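Long-range contacts in protease 2A (Rhinovirus C, PDB 5X45), which probably cleaves the viral polyprotein as a chymotrypsin-like cysteine protease and carries a bound zinc ion: residues A[51-56]-A[116-121]; A[60-65]-A[99-104]; A[95-100]-A[126-131]. One frame throughout, in Å; residues are numbered along the deposited sequence.

Contact 1. Residues A[51-56]-A[116-121]; sequences PCCDCT and GVIGMI. With ZN (zinc ion), chain E.
Segment 116-121, on strand 116-124, begins the contact at G116, whose backbone angles (phi 153°, psi -160°) suit a residue without a side chain. Its N lies beside P51 CG, one flank of the proline ring. V117 points away from the loop, its side chain touching V9, and offers its backbone instead, with V117 O 3.1 Å from P51 CD. I118 makes the main side-chain contact. Its CG1 sits in the crowded position between the backbone N and the carbonyl carbon (chi1 61°), leaving both branches directed at the loop. I118 CG2 meets P51 CG at 3.6 Å, the two side chains crossing at about a right angle, while I118 CD1 reaches C55 O at 3.8 Å. A classic beta bulge follows, I118 and G119 lying opposite the single residue L111, and the strand then leaves the loop. C53 SG binds ZN at 1.9 Å, and C55 SG lies 2.6 Å from ZN; C113 and H115 complete the site. C55 O is hydrogen-bonded to R135 NH1. The segments thus meet through van der Waals packing, largely of P51 and I118, while sulfur and imidazole ligands hold the zinc beside it, consistent with the structural zinc of picornaviral 2A proteases.

Contact 2. Residues A[60-65]-A[99-104]; sequences YYSRSK and EGHCEP
The end of strand 57-62, in the six-stranded barrel of this chymotrypsin-like protease, packs here against the loop that runs into the PGDC sequence beginning at P104, which in this family carries the nucleophilic cysteine. At the centre is the H101 ring, swung out with CG anti to the backbone N (chi1 175°). K65 crosses it at about a right angle. Bent at chi2 (-63°), the lysine chain brings CE over the middle of one face, a CH-pi contact of 3.8 Å from K65 CE to the centroid of the H101 ring. K65 NZ continues outward above the same face, 4.6 Å from H101 NE2, so CE, not the ammonium, makes the closest approach to that face. Round the edge of the same ring, near its plane, are S62 OG, S64 CB and E103 OE2, with H101 NE2 3.0 Å from E103 OE2. This carboxylate and the lysine would pull the ionisation of the imidazole in opposite senses. S64 OG lies 3.1 Å from H101 NE2 and is hydrogen-bonded to D106 OD2, which also accepts from E103 N and so ties both segments to the same carboxylate. S62 OG, in turn, accepts a weak bond from K65 N, bracing the turn that carries the lysine. Deeper in, Y60 points toward the loop, its ring packed edge-to-face with F131 and touching V71 and I121. Its hydroxyl comes up close to G100, which has no side chain in the way. From there Y60 OH donates to H101 O at 3.0 Å, lying in the carbonyl plane on a lone pair, with a C=O...donor angle of 125°.

Contact 3. Residues A[95-100]-A[126-131]; sequences LLIGEG and DNHVAF
Four nearly straight backbone hydrogen bonds join strand 95-98 to strand 129-131 as antiparallel neighbours. L96 and F131 form a reciprocal pair: L96 N to F131 O and F131 N to L96 O both measure 2.8 Å, the second with an angle of 171° at the hydrogen. G98 and V129 make the next hydrogen-bonded pair, V129 N to G98 O spanning 2.9 Å and G98 N to V129 O 3.1 Å, each donor nearly along the C=O axis. Between them I97 and A130 are a non-hydrogen-bonded pair. Past the strands the pairing loosens: G100 N gives a weak bond to N127 O at 3.2 Å, in a poorly ordered region at N127.

Side chains divide between the two faces. With A130 lies I97, whose CD1 rests 3.5 Å from A130 CB; L95 CD2 approaches the same methyl from the neighbouring position. The I97 and H128 side chains cross at about a right angle, I97 CG2 coming nearest H128 CD2. The other face carries L96, V129 and F131. F131 CD1 puts a ring edge 3.5 Å from L96 O, while V129 CG1, in the crowded position between N and carbonyl carbon (chi1 51°), leans over G98 O. Farther in, V129 and F131 pack on I121. Strand 67-76 flanks 95-98 on its other edge, and 116-124 flanks 129-133; this strand order, in a closed antiparallel barrel, is that of the Greek-key beta-barrels of chymotrypsin-like proteases.

All three contacts reach the six-stranded barrel. Contact 3 is the most buried and joins two adjacent barrel strands by regular backbone bonding. Contacts 1 and 2 are partly buried and each fasten a loop to a strand, through van der Waals packing beside a metal in contact 1 and through polar and CH-pi interactions at the partly exposed surface of the barrel in contact 2. Contacts 2 and 3 lie about 9 Å apart between centres and share E99 and G100, where the strand passes into the loop. The centres of contacts 2 and 3 lie about 17 and 14 Å from that of contact 1, yet I121 of contact 1 touches both.

Contact 1. Residues A[51-56]-A[116-121]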
loop_
_atom_site.group_PDB
_atom_site.type_symbol
_atom_site.label_atom_id
_atom_site.label_comp_id
_atom_site.label_asym_id
_atom_site.label_seq_id
_atom_site.Cartn_x
_atom_site.Cartn_y
_atom_site.Cartn_z
ATOM N N PRO A 51 5.040 -7.479 9.080
ATOM C CA PRO A 51 6.279 -8.054 9.571
ATOM C C PRO A 51 7.354 -7.032 9.738
ATOM O O PRO A 51 7.291 -5.990 9.171
ATOM C CB PRO A 51 6.664 -9.032 8.473
ATOM C CG PRO A 51 5.904 -8.626 7.282
ATOM C CD PRO A 51 4.818 -7.723 7.656
ATOM N N CYS A 52 8.351 -7.345 10.524
ATOM C CA CYS A 52 9.483 -6.471 10.670
ATOM C C CYS A 52 10.615 -7.077 9.927
ATOM O O CYS A 52 11.730 -6.949 10.312
ATOM C CB CYS A 52 9.836 -6.310 12.133
ATOM S SG CYS A 52 8.639 -5.288 12.993
ATOM N N CYS A 53 10.306 -7.754 8.849
ATOM C CA CYS A 53 11.320 -8.327 8.023
ATOM C C CYS A 53 11.939 -7.270 7.123
ATOM O O CYS A 53 11.672 -6.085 7.225
ATOM C CB CYS A 53 10.796 -9.564 7.253
ATOM S SG CYS A 53 9.582 -9.438 5.912
ATOM N N ASP A 54 12.798 -7.754 6.264
ATOM C CA ASP A 54 13.575 -6.971 5.304
ATOM C C ASP A 54 13.211 -7.278 3.844
ATOM O O ASP A 54 13.778 -6.686 2.922
ATOM C CB ASP A 54 15.073 -7.208 5.543
ATOM C CG ASP A 54 15.480 -8.668 5.347
ATOM O OD1 ASP A 54 14.722 -9.571 5.775
ATOM O OD2 ASP A 54 16.581 -8.909 4.804
ATOM N N CYS A 55 12.278 -8.209 3.643
ATOM C CA CYS A 55 11.898 -8.662 2.299
ATOM C C CYS A 55 11.502 -7.543 1.330
ATOM O O CYS A 55 10.945 -6.516 1.726
ATOM C CB CYS A 55 10.748 -9.665 2.388
ATOM S SG CYS A 55 11.198 -11.224 3.158
ATOM N N THR A 56 11.817 -7.756 0.054
ATOM C CA THR A 56 11.437 -6.838 -1.015
ATOM C C THR A 56 10.744 -7.591 -2.152
ATOM O O THR A 56 10.298 -6.991 -3.127
ATOM C CB THR A 56 12.663 -6.086 -1.583
ATOM O OG1 THR A 56 13.715 -7.022 -1.862
ATOM C CG2 THR A 56 13.160 -5.031 -0.593
ATOM N N GLY A 116 4.055 -11.691 5.951
ATOM C CA GLY A 116 2.845 -10.899 6.060
ATOM C C GLY A 116 2.734 -9.791 5.034
ATOM O O GLY A 116 3.378 -9.821 3.989
ATOM N N VAL A 117 1.887 -8.818 5.332
ATOM C CA VAL A 117 1.663 -7.696 4.439
ATOM C C VAL A 117 2.710 -6.607 4.672
ATOM O O VAL A 117 2.868 -6.124 5.791
ATOM C CB VAL A 117 0.263 -7.104 4.639
ATOM C CG1 VAL A 117 -0.034 -6.080 3.545
ATOM C CG2 VAL A 117 -0.783 -8.216 4.624
ATOM N N ILE A 118 3.423 -6.214 3.623
ATOM C CA ILE A 118 4.457 -5.202 3.787
ATOM C C ILE A 118 4.141 -3.925 3.011
ATOM O O ILE A 118 4.830 -2.923 3.176
ATOM C CB ILE A 118 5.850 -5.714 3.325
ATOM C CG1 ILE A 118 5.820 -6.091 1.845
ATOM C CG2 ILE A 118 6.318 -6.879 4.178
ATOM C CD1 ILE A 118 7.156 -6.529 1.307
ATOM N N GLY A 119 3.102 -3.950 2.182
ATOM C CA GLY A 119 2.815 -2.811 1.331
ATOM C C GLY A 119 1.441 -2.750 0.699
ATOM O O GLY A 119 0.662 -3.699 0.770
ATOM N N MET A 120 1.145 -1.604 0.093
ATOM C CA MET A 120 -0.110 -1.372 -0.620
ATOM C C MET A 120 0.174 -0.600 -1.895
ATOM O O MET A 120 0.981 0.330 -1.888
ATOM C CB MET A 120 -1.096 -0.570 0.226
ATOM C CG MET A 120 -1.969 -1.362 1.169
ATOM S SD MET A 120 -3.229 -0.290 1.932
ATOM C CE MET A 120 -2.196 0.977 2.672
ATOM N N ILE A 121 -0.480 -0.968 -2.986
ATOM C CA ILE A 121 -0.325 -0.203 -4.217
ATOM C C ILE A 121 -0.756 1.236 -3.978
ATOM O O ILE A 121 -1.824 1.482 -3.415
ATOM C CB ILE A 121 -1.147 -0.779 -5.365
ATOM C CG1 ILE A 121 -0.664 -2.188 -5.707
ATOM C CG2 ILE A 121 -1.088 0.170 -6.565
ATOM C CD1 ILE A 121 -1.405 -2.814 -6.855
HETATM ZN ZN ZN E . 9.272 -11.106 4.967
#

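Contact 2. Residues A[60-65]-A[99-104]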
loop_
_atom_site.group_PDB
_atom_site.type_symbol
_atom_site.label_atom_id
_atom_site.label_comp_id
_atom_site.label_asym_id
_atom_site.label_seq_id
_atom_site.Cartn_x
_atom_site.Cartn_y
_atom_site.Cartn_z
ATOM N N TYR A 60 1.428 -9.698 -5.070
ATOM C CA TYR A 60 0.464 -8.644 -4.821
ATOM C C TYR A 60 -0.850 -8.855 -5.568
ATOM O O TYR A 60 -0.896 -9.507 -6.610
ATOM C CB TYR A 60 1.062 -7.277 -5.173
ATOM C CG TYR A 60 1.136 -6.970 -6.649
ATOM C CD1 TYR A 60 2.185 -7.440 -7.427
ATOM C CD2 TYR A 60 0.147 -6.200 -7.270
ATOM C CE1 TYR A 60 2.254 -7.145 -8.780
ATOM C CE2 TYR A 60 0.209 -5.904 -8.619
ATOM C CZ TYR A 60 1.263 -6.378 -9.371
ATOM O OH TYR A 60 1.329 -6.086 -10.714
ATOM N N TYR A 61 -1.915 -8.281 -5.024
ATOM C CA TYR A 61 -3.220 -8.338 -5.657
ATOM C C TYR A 61 -3.383 -7.217 -6.686
ATOM O O TYR A 61 -3.146 -6.049 -6.385
ATOM C CB TYR A 61 -4.318 -8.251 -4.595
ATOM C CG TYR A 61 -5.696 -8.192 -5.181
ATOM C CD1 TYR A 61 -6.232 -9.283 -5.854
ATOM C CD2 TYR A 61 -6.463 -7.039 -5.081
ATOM C CE1 TYR A 61 -7.502 -9.229 -6.405
ATOM C CE2 TYR A 61 -7.733 -6.976 -5.632
ATOM C CZ TYR A 61 -8.243 -8.074 -6.291
ATOM O OH TYR A 61 -9.498 -8.019 -6.837
ATOM N N SER A 62 -3.765 -7.587 -7.902
ATOM C CA SER A 62 -4.107 -6.632 -8.953
ATOM C C SER A 62 -5.611 -6.623 -9.164
ATOM O O SER A 62 -6.162 -7.618 -9.653
ATOM C CB SER A 62 -3.407 -6.993 -10.267
ATOM O OG SER A 62 -3.927 -6.235 -11.353
ATOM N N ARG A 63 -6.278 -5.516 -8.828
ATOM C CA ARG A 63 -7.739 -5.484 -8.945
ATOM C C ARG A 63 -8.169 -5.525 -10.406
ATOM O O ARG A 63 -9.115 -6.233 -10.750
ATOM C CB ARG A 63 -8.356 -4.256 -8.265
ATOM C CG ARG A 63 -9.871 -4.395 -8.137
ATOM C CD ARG A 63 -10.529 -3.198 -7.497
ATOM N NE ARG A 63 -10.793 -2.148 -8.478
ATOM C CZ ARG A 63 -11.991 -1.888 -8.999
ATOM N NH1 ARG A 63 -13.046 -2.603 -8.634
ATOM N NH2 ARG A 63 -12.134 -0.913 -9.887
ATOM N N SER A 64 -7.455 -4.789 -11.255
ATOM C CA SER A 64 -7.773 -4.702 -12.676
ATOM C C SER A 64 -7.685 -6.048 -13.390
ATOM O O SER A 64 -8.444 -6.297 -14.327
ATOM C CB SER A 64 -6.848 -3.700 -13.367
ATOM O OG SER A 64 -5.491 -4.054 -13.190
ATOM N N LYS A 65 -6.759 -6.907 -12.958
ATOM C CA LYS A 65 -6.621 -8.254 -13.523
ATOM C C LYS A 65 -7.341 -9.302 -12.680
ATOM O O LYS A 65 -7.476 -10.449 -13.101
ATOM C CB LYS A 65 -5.142 -8.633 -13.666
ATOM C CG LYS A 65 -4.384 -7.736 -14.619
ATOM C CD LYS A 65 -4.940 -7.857 -16.013
ATOM C CE LYS A 65 -4.082 -7.114 -17.015
ATOM N NZ LYS A 65 -4.717 -7.132 -18.363
ATOM N N GLU A 99 8.361 -4.365 -11.367
ATOM C CA GLU A 99 7.719 -4.499 -12.660
ATOM C C GLU A 99 6.433 -5.270 -12.454
ATOM O O GLU A 99 6.402 -6.285 -11.766
ATOM C CB GLU A 99 8.608 -5.202 -13.697
ATOM C CG GLU A 99 10.113 -5.195 -13.416
ATOM C CD GLU A 99 10.895 -6.025 -14.432
ATOM O OE1 GLU A 99 11.570 -7.006 -14.048
ATOM O OE2 GLU A 99 10.805 -5.699 -15.638
ATOM N N GLY A 100 5.365 -4.776 -13.059
ATOM C CA GLY A 100 4.065 -5.381 -12.885
ATOM C C GLY A 100 2.981 -4.487 -13.429
ATOM O O GLY A 100 3.190 -3.297 -13.629
ATOM N N HIS A 101 1.829 -5.081 -13.709
ATOM C CA HIS A 101 0.708 -4.332 -14.238
ATOM C C HIS A 101 0.025 -3.469 -13.174
ATOM O O HIS A 101 -0.202 -3.910 -12.040
ATOM C CB HIS A 101 -0.316 -5.269 -14.850
ATOM C CG HIS A 101 -1.550 -4.568 -15.304
ATOM N ND1 HIS A 101 -1.607 -3.851 -16.481
ATOM C CD2 HIS A 101 -2.765 -4.436 -14.723
ATOM C CE1 HIS A 101 -2.813 -3.333 -16.617
ATOM N NE2 HIS A 101 -3.535 -3.672 -15.565
ATOM N N CYS A 102 -0.295 -2.233 -13.547
ATOM C CA CYS A 102 -1.021 -1.345 -12.651
ATOM C C CYS A 102 -1.864 -0.344 -13.436
ATOM O O CYS A 102 -1.391 0.282 -14.380
ATOM C CB CYS A 102 -0.050 -0.616 -11.725
ATOM S SG CYS A 102 -0.830 0.415 -10.471
ATOM N N GLU A 103 -3.120 -0.201 -13.036
ATOM C CA GLU A 103 -4.037 0.745 -13.661
ATOM C C GLU A 103 -4.656 1.629 -12.592
ATOM O O GLU A 103 -4.626 1.280 -11.413
ATOM C CB GLU A 103 -5.147 0.017 -14.412
ATOM C CG GLU A 103 -4.738 -0.680 -15.671
ATOM C CD GLU A 103 -5.907 -1.430 -16.273
ATOM O OE1 GLU A 103 -7.060 -1.099 -15.915
ATOM O OE2 GLU A 103 -5.683 -2.340 -17.102
ATOM N N PRO A 104 -5.242 2.768 -12.999
ATOM C CA PRO A 104 -6.055 3.523 -12.043
ATOM C C PRO A 104 -7.123 2.635 -11.409
ATOM O O PRO A 104 -7.819 1.914 -12.120
ATOM C CB PRO A 104 -6.679 4.622 -12.908
ATOM C CG PRO A 104 -5.673 4.844 -13.993
ATOM C CD PRO A 104 -5.064 3.494 -14.272
#

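Contact 3. Residues A[95-100]-A[126-131]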
loop_
_atom_site.group_PDB
_atom_site.type_symbol
_atom_site.label_atom_id
_atom_site.label_comp_id
_atom_site.label_asym_id
_atom_site.label_seq_id
_atom_site.Cartn_x
_atom_site.Cartn_y
_atom_site.Cartn_z
ATOM N N LEU A 95 9.024 3.998 -0.928
ATOM C CA LEU A 95 8.344 3.191 -1.919
ATOM C C LEU A 95 9.097 1.921 -2.262
ATOM O O LEU A 95 10.331 1.879 -2.261
ATOM C CB LEU A 95 8.092 4.003 -3.188
ATOM C CG LEU A 95 7.006 5.033 -2.891
ATOM C CD1 LEU A 95 7.609 6.422 -2.809
ATOM C CD2 LEU A 95 5.848 4.956 -3.882
ATOM N N LEU A 96 8.321 0.887 -2.561
ATOM C CA LEU A 96 8.829 -0.304 -3.212
ATOM C C LEU A 96 8.393 -0.274 -4.670
ATOM O O LEU A 96 7.223 -0.040 -4.961
ATOM C CB LEU A 96 8.318 -1.554 -2.509
ATOM C CG LEU A 96 8.730 -1.644 -1.041
ATOM C CD1 LEU A 96 7.725 -2.481 -0.270
ATOM C CD2 LEU A 96 10.134 -2.222 -0.927
ATOM N N ILE A 97 9.336 -0.424 -5.590
ATOM C CA ILE A 97 8.977 -0.385 -7.004
ATOM C C ILE A 97 9.333 -1.681 -7.713
ATOM O O ILE A 97 10.479 -2.129 -7.654
ATOM C CB ILE A 97 9.669 0.764 -7.758
ATOM C CG1 ILE A 97 9.595 2.078 -6.971
ATOM C CG2 ILE A 97 9.081 0.891 -9.160
ATOM C CD1 ILE A 97 8.297 2.807 -7.105
ATOM N N GLY A 98 8.354 -2.266 -8.397
ATOM C CA GLY A 98 8.586 -3.494 -9.124
ATOM C C GLY A 98 7.948 -3.450 -10.496
ATOM O O GLY A 98 7.086 -2.618 -10.762
ATOM N N GLU A 99 8.361 -4.365 -11.367
ATOM C CA GLU A 99 7.719 -4.499 -12.660
ATOM C C GLU A 99 6.433 -5.270 -12.454
ATOM O O GLU A 99 6.402 -6.285 -11.766
ATOM C CB GLU A 99 8.608 -5.202 -13.697
ATOM C CG GLU A 99 10.113 -5.195 -13.416
ATOM C CD GLU A 99 10.895 -6.025 -14.432
ATOM O OE1 GLU A 99 11.570 -7.006 -14.048
ATOM O OE2 GLU A 99 10.805 -5.699 -15.638
ATOM N N GLY A 100 5.365 -4.776 -13.059
ATOM C CA GLY A 100 4.065 -5.381 -12.885
ATOM C C GLY A 100 2.981 -4.487 -13.429
ATOM O O GLY A 100 3.190 -3.297 -13.629
ATOM N N ASP A 126 3.331 2.165 -16.688
ATOM C CA ASP A 126 3.731 1.207 -17.725
ATOM C C ASP A 126 4.703 0.133 -17.230
ATOM O O ASP A 126 5.918 0.320 -17.173
ATOM C CB ASP A 126 4.301 1.949 -18.931
ATOM C CG ASP A 126 5.336 2.982 -18.545
ATOM O OD1 ASP A 126 5.882 2.932 -17.412
ATOM O OD2 ASP A 126 5.603 3.851 -19.401
ATOM N N ASN A 127 4.096 -0.985 -16.842
ATOM C CA ASN A 127 4.751 -2.174 -16.312
ATOM C C ASN A 127 5.605 -1.833 -15.082
ATOM O O ASN A 127 6.663 -2.404 -14.815
ATOM C CB ASN A 127 5.563 -2.836 -17.433
ATOM C CG ASN A 127 6.120 -4.199 -17.053
ATOM O OD1 ASN A 127 6.219 -4.554 -15.887
ATOM N ND2 ASN A 127 6.424 -4.996 -18.055
ATOM N N HIS A 128 5.175 -0.803 -14.383
ATOM C CA HIS A 128 5.701 -0.529 -13.074
ATOM C C HIS A 128 4.567 -0.335 -12.086
ATOM O O HIS A 128 3.538 0.273 -12.401
ATOM C CB HIS A 128 6.607 0.675 -13.124
ATOM C CG HIS A 128 7.969 0.323 -13.589
ATOM N ND1 HIS A 128 8.351 0.439 -14.908
ATOM C CD2 HIS A 128 8.991 -0.277 -12.946
ATOM C CE1 HIS A 128 9.589 -0.002 -15.035
ATOM N NE2 HIS A 128 10.000 -0.448 -13.861
ATOM N N VAL A 129 4.757 -0.874 -10.894
ATOM C CA VAL A 129 3.799 -0.730 -9.821
ATOM C C VAL A 129 4.581 -0.248 -8.603
ATOM O O VAL A 129 5.677 -0.743 -8.323
ATOM C CB VAL A 129 3.046 -2.047 -9.555
ATOM C CG1 VAL A 129 4.033 -3.190 -9.390
ATOM C CG2 VAL A 129 2.116 -1.911 -8.334
ATOM N N ALA A 130 4.028 0.740 -7.910
ATOM C CA ALA A 130 4.659 1.336 -6.738
ATOM C C ALA A 130 3.848 1.037 -5.490
ATOM O O ALA A 130 2.635 1.255 -5.450
ATOM C CB ALA A 130 4.801 2.840 -6.916
ATOM N N PHE A 131 4.525 0.548 -4.465
ATOM C CA PHE A 131 3.861 0.248 -3.212
ATOM C C PHE A 131 4.387 1.184 -2.131
ATOM O O PHE A 131 5.583 1.490 -2.113
ATOM C CB PHE A 131 4.103 -1.212 -2.795
ATOM C CG PHE A 131 3.843 -2.226 -3.883
ATOM C CD1 PHE A 131 4.843 -2.565 -4.793
ATOM C CD2 PHE A 131 2.608 -2.866 -3.976
ATOM C CE1 PHE A 131 4.610 -3.514 -5.785
ATOM C CE2 PHE A 131 2.370 -3.815 -4.964
ATOM C CZ PHE A 131 3.375 -4.140 -5.874
#